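Local coordinates for Thiol:disulfide interchange protein DsbA (Neisseria meningitidis serogroup B, PDB 2ZNM), which probably acts as a periplasmic thiol:disulfide oxidoreductase of the DsbA type, exchanging disulfides with other proteins through a thioredoxin-like redox centre, at residues K138-K141 / L142-Y146; I148-T151 / P152-I155; K176-V179 / A180-R183. One frame throughout, in Å; residues are numbered along the deposited sequence.

Contact 1 (K138-K141 / L142-Y146)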
ATOM      1  N   LYS A 138       4.583  -3.278  11.728  1.00 50.88           N
ATOM      2  CA  LYS A 138       3.801  -4.345  11.104  1.00 52.63           C
ATOM      3  C   LYS A 138       4.097  -4.469   9.592  1.00 53.62           C
ATOM      4  O   LYS A 138       4.197  -5.577   9.070  1.00 53.73           O
ATOM      5  CB  LYS A 138       2.303  -4.145  11.367  1.00 52.17           C
ATOM      6  CG  LYS A 138       1.431  -5.253  10.843  1.00 53.12           C
ATOM      7  CD  LYS A 138       0.037  -5.188  11.471  1.00 55.01           C
ATOM      8  CE  LYS A 138      -0.942  -6.112  10.760  1.00 55.58           C
ATOM      9  NZ  LYS A 138      -2.093  -6.495  11.645  1.00 57.05           N
HETATM   10  N   MSE A 139       4.251  -3.337   8.908  1.00 54.63           N
HETATM   11  CA  MSE A 139       4.671  -3.322   7.502  1.00 57.46           C
HETATM   12  C   MSE A 139       6.060  -3.951   7.282  1.00 55.26           C
HETATM   13  O   MSE A 139       6.293  -4.620   6.279  1.00 55.01           O
HETATM   14  CB  MSE A 139       4.633  -1.895   6.937  1.00 57.10           C
HETATM   15  CG  MSE A 139       3.261  -1.282   6.919  1.00 59.07           C
HETATM   16 SE   MSE A 139       3.267   0.582   6.358  1.00 67.74          SE
HETATM   17  CE  MSE A 139       1.718   1.208   7.379  1.00 60.28           C
ATOM     18  N   GLN A 140       6.979  -3.742   8.219  1.00 54.44           N
ATOM     19  CA  GLN A 140       8.259  -4.435   8.164  1.00 53.78           C
ATOM     20  C   GLN A 140       8.071  -5.954   8.307  1.00 53.26           C
ATOM     21  O   GLN A 140       8.554  -6.722   7.474  1.00 53.02           O
ATOM     22  CB  GLN A 140       9.225  -3.893   9.212  1.00 53.32           C
ATOM     23  CG  GLN A 140      10.615  -4.485   9.100  1.00 54.69           C
ATOM     24  CD  GLN A 140      11.611  -3.844  10.048  1.00 54.15           C
ATOM     25  OE1 GLN A 140      11.478  -3.927  11.267  1.00 54.89           O
ATOM     26  NE2 GLN A 140      12.622  -3.223   9.489  1.00 54.67           N
ATOM     27  N   LYS A 141       7.343  -6.368   9.341  1.00 52.80           N
ATOM     28  CA  LYS A 141       7.039  -7.780   9.581  1.00 52.73           C
ATOM     29  C   LYS A 141       6.394  -8.416   8.349  1.00 52.48           C
ATOM     30  O   LYS A 141       6.752  -9.525   7.963  1.00 52.39           O
ATOM     31  CB  LYS A 141       6.127  -7.928  10.810  1.00 52.43           C
ATOM     32  CG  LYS A 141       5.796  -9.359  11.208  1.00 53.16           C
ATOM     33  CD  LYS A 141       4.974  -9.405  12.501  1.00 53.05           C
ATOM     34  CE  LYS A 141       4.777 -10.838  12.995  1.00 54.46           C
ATOM     35  NZ  LYS A 141       4.587 -10.913  14.484  1.00 55.03           N
ATOM     36  N   LEU A 142       5.453  -7.704   7.736  1.00 52.41           N
ATOM     37  CA  LEU A 142       4.731  -8.205   6.562  1.00 52.86           C
ATOM     38  C   LEU A 142       5.672  -8.423   5.376  1.00 52.76           C
ATOM     39  O   LEU A 142       5.623  -9.465   4.723  1.00 52.20           O
ATOM     40  CB  LEU A 142       3.577  -7.251   6.169  1.00 52.85           C
ATOM     41  CG  LEU A 142       2.307  -7.169   7.038  1.00 53.44           C
ATOM     42  CD1 LEU A 142       1.280  -6.216   6.441  1.00 53.86           C
ATOM     43  CD2 LEU A 142       1.653  -8.523   7.247  1.00 54.85           C
ATOM     44  N   THR A 143       6.520  -7.428   5.112  1.00 53.15           N
ATOM     45  CA  THR A 143       7.518  -7.478   4.030  1.00 53.73           C
ATOM     46  C   THR A 143       8.462  -8.677   4.192  1.00 53.83           C
ATOM     47  O   THR A 143       8.725  -9.407   3.227  1.00 53.82           O
ATOM     48  CB  THR A 143       8.341  -6.158   3.953  1.00 53.60           C
ATOM     49  OG1 THR A 143       7.473  -5.064   3.646  1.00 53.98           O
ATOM     50  CG2 THR A 143       9.402  -6.235   2.872  1.00 54.65           C
ATOM     51  N   GLU A 144       8.944  -8.880   5.416  1.00 54.04           N
ATOM     52  CA  GLU A 144       9.871  -9.966   5.737  1.00 54.80           C
ATOM     53  C   GLU A 144       9.178 -11.327   5.771  1.00 55.13           C
ATOM     54  O   GLU A 144       9.636 -12.282   5.135  1.00 55.13           O
ATOM     55  CB  GLU A 144      10.580  -9.687   7.070  1.00 54.59           C
ATOM     56  CG  GLU A 144      11.407  -8.375   7.061  1.00 55.21           C
ATOM     57  CD  GLU A 144      12.221  -8.143   8.341  1.00 55.64           C
ATOM     58  OE1 GLU A 144      11.892  -8.735   9.400  1.00 55.99           O
ATOM     59  OE2 GLU A 144      13.193  -7.351   8.283  1.00 56.03           O
ATOM     60  N   GLN A 145       8.061 -11.402   6.494  1.00 55.48           N
ATOM     61  CA  GLN A 145       7.380 -12.671   6.729  1.00 56.09           C
ATOM     62  C   GLN A 145       6.848 -13.262   5.434  1.00 56.03           C
ATOM     63  O   GLN A 145       6.816 -14.482   5.273  1.00 55.99           O
ATOM     64  CB  GLN A 145       6.252 -12.499   7.746  1.00 56.14           C
ATOM     65  CG  GLN A 145       5.588 -13.790   8.178  1.00 58.01           C
ATOM     66  CD  GLN A 145       4.918 -13.679   9.538  1.00 60.85           C
ATOM     67  OE1 GLN A 145       5.204 -12.758  10.313  1.00 61.86           O
ATOM     68  NE2 GLN A 145       4.029 -14.628   9.844  1.00 61.43           N
ATOM     69  N   TYR A 146       6.458 -12.391   4.511  1.00 56.10           N
ATOM     70  CA  TYR A 146       5.810 -12.825   3.282  1.00 56.38           C
ATOM     71  C   TYR A 146       6.645 -12.560   2.029  1.00 56.55           C
ATOM     72  O   TYR A 146       6.141 -12.661   0.910  1.00 56.54           O
ATOM     73  CB  TYR A 146       4.393 -12.232   3.189  1.00 56.16           C
ATOM     74  CG  TYR A 146       3.516 -12.614   4.373  1.00 55.95           C
ATOM     75  CD1 TYR A 146       2.941 -13.883   4.460  1.00 55.08           C
ATOM     76  CD2 TYR A 146       3.280 -11.713   5.413  1.00 55.98           C
ATOM     77  CE1 TYR A 146       2.147 -14.241   5.546  1.00 54.94           C
ATOM     78  CE2 TYR A 146       2.482 -12.059   6.504  1.00 54.88           C
ATOM     79  CZ  TYR A 146       1.917 -13.325   6.561  1.00 55.36           C
ATOM     80  OH  TYR A 146       1.130 -13.680   7.640  1.00 55.07           O
TER

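Contact 2 (I148-T151 / P152-I155)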
ATOM      1  N   ILE A 148       8.046  -9.922   0.442  1.00 57.45           N
ATOM      2  CA  ILE A 148       7.664  -8.906  -0.546  1.00 57.77           C
ATOM      3  C   ILE A 148       8.915  -8.142  -0.983  1.00 58.29           C
ATOM      4  O   ILE A 148       9.432  -7.285  -0.260  1.00 58.42           O
ATOM      5  CB  ILE A 148       6.543  -7.974  -0.023  1.00 57.71           C
ATOM      6  CG1 ILE A 148       5.211  -8.727   0.041  1.00 58.40           C
ATOM      7  CG2 ILE A 148       6.360  -6.780  -0.927  1.00 57.18           C
ATOM      8  CD1 ILE A 148       4.900  -9.313   1.372  1.00 58.60           C
ATOM      9  N   ASP A 149       9.404  -8.484  -2.172  1.00 58.77           N
ATOM     10  CA  ASP A 149      10.686  -7.982  -2.660  1.00 59.04           C
ATOM     11  C   ASP A 149      10.539  -7.161  -3.939  1.00 59.05           C
ATOM     12  O   ASP A 149      11.506  -6.951  -4.673  1.00 59.14           O
ATOM     13  CB  ASP A 149      11.667  -9.148  -2.857  1.00 59.20           C
ATOM     14  CG  ASP A 149      11.173 -10.180  -3.868  1.00 60.16           C
ATOM     15  OD1 ASP A 149       9.974 -10.147  -4.252  1.00 60.40           O
ATOM     16  OD2 ASP A 149      11.999 -11.036  -4.272  1.00 59.81           O
ATOM     17  N   SER A 150       9.325  -6.668  -4.168  1.00 59.09           N
ATOM     18  CA  SER A 150       8.944  -6.090  -5.443  1.00 58.94           C
ATOM     19  C   SER A 150       7.734  -5.179  -5.239  1.00 58.57           C
ATOM     20  O   SER A 150       6.820  -5.512  -4.491  1.00 59.09           O
ATOM     21  CB  SER A 150       8.632  -7.230  -6.426  1.00 59.11           C
ATOM     22  OG  SER A 150       8.186  -6.759  -7.684  1.00 60.58           O
ATOM     23  N   THR A 151       7.739  -4.016  -5.880  1.00 57.99           N
ATOM     24  CA  THR A 151       6.616  -3.085  -5.800  1.00 57.47           C
ATOM     25  C   THR A 151       6.170  -2.693  -7.209  1.00 57.06           C
ATOM     26  O   THR A 151       7.008  -2.439  -8.066  1.00 57.27           O
ATOM     27  CB  THR A 151       6.943  -1.818  -4.964  1.00 57.15           C
ATOM     28  OG1 THR A 151       8.167  -1.243  -5.425  1.00 58.38           O
ATOM     29  CG2 THR A 151       7.081  -2.146  -3.479  1.00 57.24           C
ATOM     30  N   PRO A 152       4.855  -2.698  -7.468  1.00 56.77           N
ATOM     31  CA  PRO A 152       3.807  -3.129  -6.522  1.00 56.84           C
ATOM     32  C   PRO A 152       3.677  -4.660  -6.461  1.00 56.41           C
ATOM     33  O   PRO A 152       3.975  -5.352  -7.439  1.00 56.46           O
ATOM     34  CB  PRO A 152       2.537  -2.511  -7.113  1.00 56.55           C
ATOM     35  CG  PRO A 152       2.786  -2.532  -8.594  1.00 56.90           C
ATOM     36  CD  PRO A 152       4.287  -2.285  -8.765  1.00 56.97           C
ATOM     37  N   THR A 153       3.285  -5.193  -5.311  1.00 55.96           N
ATOM     38  CA  THR A 153       2.822  -6.573  -5.287  1.00 55.61           C
ATOM     39  C   THR A 153       1.407  -6.613  -4.737  1.00 54.33           C
ATOM     40  O   THR A 153       1.109  -5.977  -3.721  1.00 54.14           O
ATOM     41  CB  THR A 153       3.785  -7.573  -4.571  1.00 56.13           C
ATOM     42  OG1 THR A 153       4.002  -7.173  -3.217  1.00 58.61           O
ATOM     43  CG2 THR A 153       5.128  -7.634  -5.287  1.00 55.92           C
ATOM     44  N   VAL A 154       0.540  -7.333  -5.448  1.00 52.97           N
ATOM     45  CA  VAL A 154      -0.870  -7.434  -5.093  1.00 51.79           C
ATOM     46  C   VAL A 154      -1.211  -8.836  -4.581  1.00 51.48           C
ATOM     47  O   VAL A 154      -0.941  -9.838  -5.239  1.00 50.95           O
ATOM     48  CB  VAL A 154      -1.805  -7.029  -6.278  1.00 51.87           C
ATOM     49  CG1 VAL A 154      -3.272  -7.238  -5.918  1.00 50.78           C
ATOM     50  CG2 VAL A 154      -1.564  -5.573  -6.687  1.00 50.81           C
ATOM     51  N   ILE A 155      -1.803  -8.877  -3.390  1.00 51.09           N
ATOM     52  CA  ILE A 155      -2.321 -10.105  -2.805  1.00 50.71           C
ATOM     53  C   ILE A 155      -3.850 -10.031  -2.605  1.00 50.39           C
ATOM     54  O   ILE A 155      -4.372  -9.049  -2.056  1.00 50.21           O
ATOM     55  CB  ILE A 155      -1.571 -10.440  -1.507  1.00 50.69           C
ATOM     56  CG1 ILE A 155      -0.066 -10.472  -1.815  1.00 51.73           C
ATOM     57  CG2 ILE A 155      -2.050 -11.780  -0.951  1.00 50.25           C
ATOM     58  CD1 ILE A 155       0.852 -10.349  -0.635  1.00 52.99           C
TER
HETATM   59  O   HOH W   1       5.662  -5.663  -9.762  1.00 61.79           O

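Contact 3 (K176-V179 / A180-R183)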
ATOM      1  N   LYS A 176      -9.418  -9.188 -10.769  1.00 49.76           N
ATOM      2  CA  LYS A 176     -10.871  -9.387 -10.773  1.00 50.08           C
ATOM      3  C   LYS A 176     -11.292 -10.860 -10.781  1.00 49.98           C
ATOM      4  O   LYS A 176     -12.215 -11.244 -10.058  1.00 49.74           O
ATOM      5  CB  LYS A 176     -11.555  -8.593 -11.885  1.00 50.15           C
ATOM      6  CG  LYS A 176     -11.883  -7.157 -11.461  1.00 51.18           C
ATOM      7  CD  LYS A 176     -12.490  -6.348 -12.590  1.00 53.35           C
ATOM      8  CE  LYS A 176     -13.909  -6.823 -12.921  1.00 54.63           C
ATOM      9  NZ  LYS A 176     -14.516  -6.055 -14.057  1.00 56.28           N
ATOM     10  N   GLU A 177     -10.590 -11.669 -11.578  1.00 49.96           N
ATOM     11  CA  GLU A 177     -10.792 -13.121 -11.628  1.00 50.18           C
ATOM     12  C   GLU A 177     -10.432 -13.806 -10.307  1.00 49.91           C
ATOM     13  O   GLU A 177     -11.080 -14.769  -9.910  1.00 49.98           O
ATOM     14  CB  GLU A 177      -9.986 -13.742 -12.775  1.00 50.15           C
ATOM     15  CG  GLU A 177     -10.638 -13.624 -14.159  1.00 50.50           C
ATOM     16  CD  GLU A 177      -9.937 -14.470 -15.229  1.00 50.98           C
ATOM     17  OE1 GLU A 177      -8.682 -14.474 -15.281  1.00 52.17           O
ATOM     18  OE2 GLU A 177     -10.646 -15.126 -16.030  1.00 51.73           O
ATOM     19  N   LEU A 178      -9.399 -13.297  -9.639  1.00 49.83           N
ATOM     20  CA  LEU A 178      -8.958 -13.803  -8.338  1.00 49.66           C
ATOM     21  C   LEU A 178      -9.947 -13.509  -7.220  1.00 49.60           C
ATOM     22  O   LEU A 178     -10.114 -14.316  -6.309  1.00 49.66           O
ATOM     23  CB  LEU A 178      -7.579 -13.239  -7.980  1.00 49.30           C
ATOM     24  CG  LEU A 178      -6.312 -14.112  -7.973  1.00 49.61           C
ATOM     25  CD1 LEU A 178      -6.391 -15.356  -8.850  1.00 49.92           C
ATOM     26  CD2 LEU A 178      -5.078 -13.276  -8.334  1.00 49.71           C
ATOM     27  N   VAL A 179     -10.585 -12.345  -7.283  1.00 49.85           N
ATOM     28  CA  VAL A 179     -11.650 -11.992  -6.343  1.00 49.91           C
ATOM     29  C   VAL A 179     -12.848 -12.929  -6.537  1.00 50.23           C
ATOM     30  O   VAL A 179     -13.475 -13.349  -5.560  1.00 50.36           O
ATOM     31  CB  VAL A 179     -12.067 -10.502  -6.489  1.00 49.88           C
ATOM     32  CG1 VAL A 179     -13.319 -10.197  -5.689  1.00 49.30           C
ATOM     33  CG2 VAL A 179     -10.925  -9.585  -6.052  1.00 49.46           C
ATOM     34  N   ALA A 180     -13.145 -13.269  -7.794  1.00 50.44           N
ATOM     35  CA  ALA A 180     -14.219 -14.221  -8.113  1.00 50.90           C
ATOM     36  C   ALA A 180     -13.856 -15.650  -7.708  1.00 51.23           C
ATOM     37  O   ALA A 180     -14.733 -16.446  -7.364  1.00 51.25           O
ATOM     38  CB  ALA A 180     -14.577 -14.156  -9.587  1.00 50.60           C
ATOM     39  N   LYS A 181     -12.561 -15.962  -7.754  1.00 51.79           N
ATOM     40  CA  LYS A 181     -12.033 -17.249  -7.292  1.00 52.26           C
ATOM     41  C   LYS A 181     -12.191 -17.399  -5.774  1.00 52.74           C
ATOM     42  O   LYS A 181     -12.674 -18.426  -5.291  1.00 53.08           O
ATOM     43  CB  LYS A 181     -10.557 -17.403  -7.698  1.00 52.24           C
ATOM     44  CG  LYS A 181      -9.931 -18.759  -7.372  1.00 51.97           C
ATOM     45  CD  LYS A 181      -8.499 -18.839  -7.883  1.00 52.04           C
ATOM     46  CE  LYS A 181      -7.788 -20.101  -7.402  1.00 51.97           C
ATOM     47  NZ  LYS A 181      -8.264 -21.335  -8.091  1.00 51.55           N
ATOM     48  N   VAL A 182     -11.786 -16.364  -5.040  1.00 53.07           N
ATOM     49  CA  VAL A 182     -11.872 -16.334  -3.579  1.00 53.53           C
ATOM     50  C   VAL A 182     -13.328 -16.418  -3.103  1.00 53.72           C
ATOM     51  O   VAL A 182     -13.649 -17.208  -2.214  1.00 53.84           O
ATOM     52  CB  VAL A 182     -11.122 -15.075  -2.988  1.00 53.63           C
ATOM     53  CG1 VAL A 182     -11.521 -14.793  -1.549  1.00 53.59           C
ATOM     54  CG2 VAL A 182      -9.607 -15.245  -3.087  1.00 53.46           C
ATOM     55  N   ARG A 183     -14.200 -15.619  -3.712  1.00 54.19           N
ATOM     56  CA  ARG A 183     -15.619 -15.571  -3.350  1.00 54.96           C
ATOM     57  C   ARG A 183     -16.278 -16.948  -3.435  1.00 55.43           C
ATOM     58  O   ARG A 183     -16.923 -17.393  -2.482  1.00 55.30           O
ATOM     59  CB  ARG A 183     -16.358 -14.566  -4.237  1.00 54.82           C
ATOM     60  CG  ARG A 183     -17.873 -14.537  -4.072  1.00 55.56           C
ATOM     61  CD  ARG A 183     -18.464 -13.298  -4.733  1.00 56.77           C
ATOM     62  NE  ARG A 183     -17.946 -13.094  -6.086  1.00 56.90           N
ATOM     63  CZ  ARG A 183     -17.567 -11.921  -6.579  1.00 56.62           C
ATOM     64  NH1 ARG A 183     -17.628 -10.832  -5.828  1.00 56.66           N
ATOM     65  NH2 ARG A 183     -17.112 -11.840  -7.822  1.00 57.14           N
TER

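Contact 1 (K138-K141 / L142-Y146)
Met139 and Thr143 stand one turn apart near the C-terminal end of helix 130-145, which packs against strand 55-61 in this DsbA-like thioredoxin fold. Four i to i+4 backbone bonds run from 138-141 to 142-145, the shortest from Gln145 N to Lys141 O at 2.7 Å. Tyr146 is the first residue to leave helical backbone angles. Among these carbonyls, Met139 O (of a selenomethionine) is gripped twice: Thr143 N donates at 3.0 Å, and Thr143 OG1 donates from the opposite face of the carbonyl plane at 2.9 Å. The hydroxyl can do this because OG1 lies beside its own backbone N (chi1 -63°), folded back toward the preceding turn. It also bonds to Val63 N, so a buried polar group has two partners and ties the helix to the segment after strand 55-61. Gln140 and the exposed Glu144 run side by side in the same direction, their amide and carboxylate planes stacked only 16° apart. Leu142 CG packs 3.2 Å from Lys138 O, while its side chain reaches Arg58 and Glu60. Lys141 and Gln145 form a further aligned pair, with Lys141 CE 3.3 Å from Gln145 OE1.

Contact 2 (I148-T151 / P152-I155)
Ile148 meets Thr153 where the loop after helix 130-145 turns back into strand 153-156, passing through a cis peptide bond before Pro152. The short separation of Thr151 CA and Pro152 CA, 2.9 Å, is direct evidence of that cis link. A cis-proline loop facing the redox centre is a hallmark of the thioredoxin fold, and here Thr151 touches Phe33 and Cys34, the latter one of the two cysteines predicted to be redox-active.

The tight part of the turn lies on its inner side. Thr153 directs its side chain toward the loop, and a chi1 of 59° sets OG1 between its backbone N and carbonyl carbon, facing Ile148. The two side chains cross at a slant, with the Ile148 CG2 methyl 3.3 Å from Thr153 OG1. The other branch of the threonine, Thr153 CG2, lies on the Ser150 side, 3.7 Å from Ser150 CB, though its exact placement is doubtful. No direct hydrogen bond links 148-151 to 152-155; side-chain contacts make up the direct meeting of the two, while backbone bonds go to other parts of the fold.

The outer side is looser and hydrated. One water donates to Pro152 O at 2.9 Å and makes a weak contact with Ser150 OG at 3.4 Å, a tenuous bridge between two partly exposed residues.

Beyond the turn, Ile148 O accepts from Trp64 NE1, while Thr153 and Ile155 bond through their backbones to Phe29 and Leu27 of strand 24-30, and Val154 pairs with Val162 of strand 160-162.

Contact 3 (K176-V179 / A180-R183)
Val179 and Arg183 sit one turn apart on helix 167-185, the C-terminal helix of the thioredoxin fold, which packs on strands 24-30 and 160-162. Four successive i to i+4 bonds join 176-179 to 180-183. That from Arg183 N to Val179 O measures 3.0 Å and is fairly straight, whereas Lys181 N to Glu177 O is more bent, with an angle of 139° at the hydrogen.

The Arg183 side chain doubles back along the helix. Its CB lies 3.4 Å from Val179 O, the carbonyl that already accepts the Arg183 N-H. CG stands opposite the backbone N (chi1 173°), and neither CG nor CD touches 176-179. At chi3 (48°) the chain bends, returning NE and CZ until the guanidinium presents one face to Val179 O. Of its two end nitrogens, Arg183 NH2 stops 3.9 Å from Ala180 CB, and Arg183 NH1 lies 4.4 Å from Val179 CG1 while making a salt bridge to Asp54. The charge is therefore paired beyond the helix, with Pro52 also touching the arginine.

On another flank, Leu178 and Lys181 extend side by side and both touch Tyr9 and Tyr160; Leu178 CD1 meets Lys181 CD at 4.2 Å. Val182 touches Ile24 and Tyr160, and the Val182 CG2 methyl rests 3.4 Å from Leu178 O.

How the contacts relate
Contacts 1 and 2 touch, with centres 11 Å apart. Thr143 O and Ile148 N, 2.9 Å apart, probably form a hydrogen bond, so the end of the helix is joined to the start of the loop that leads to the cis proline. Packing adds to this: Ile148 CD1 lies 3.4 Å from Leu142 O. Trp64 touches Thr143 and bonds to Ile148, linking both contacts a second time. Contact 2 is the one placed at the predicted redox centre, beside Cys34. Contact 3 is remote: its centre is 18 Å from that of contact 2 (nearest atoms about 6 Å) and 24 Å from that of contact 1. Strand 24-30 connects contacts 2 and 3 indirectly, pairing with 153-155 and receiving Val179 on Ile24 and Val26.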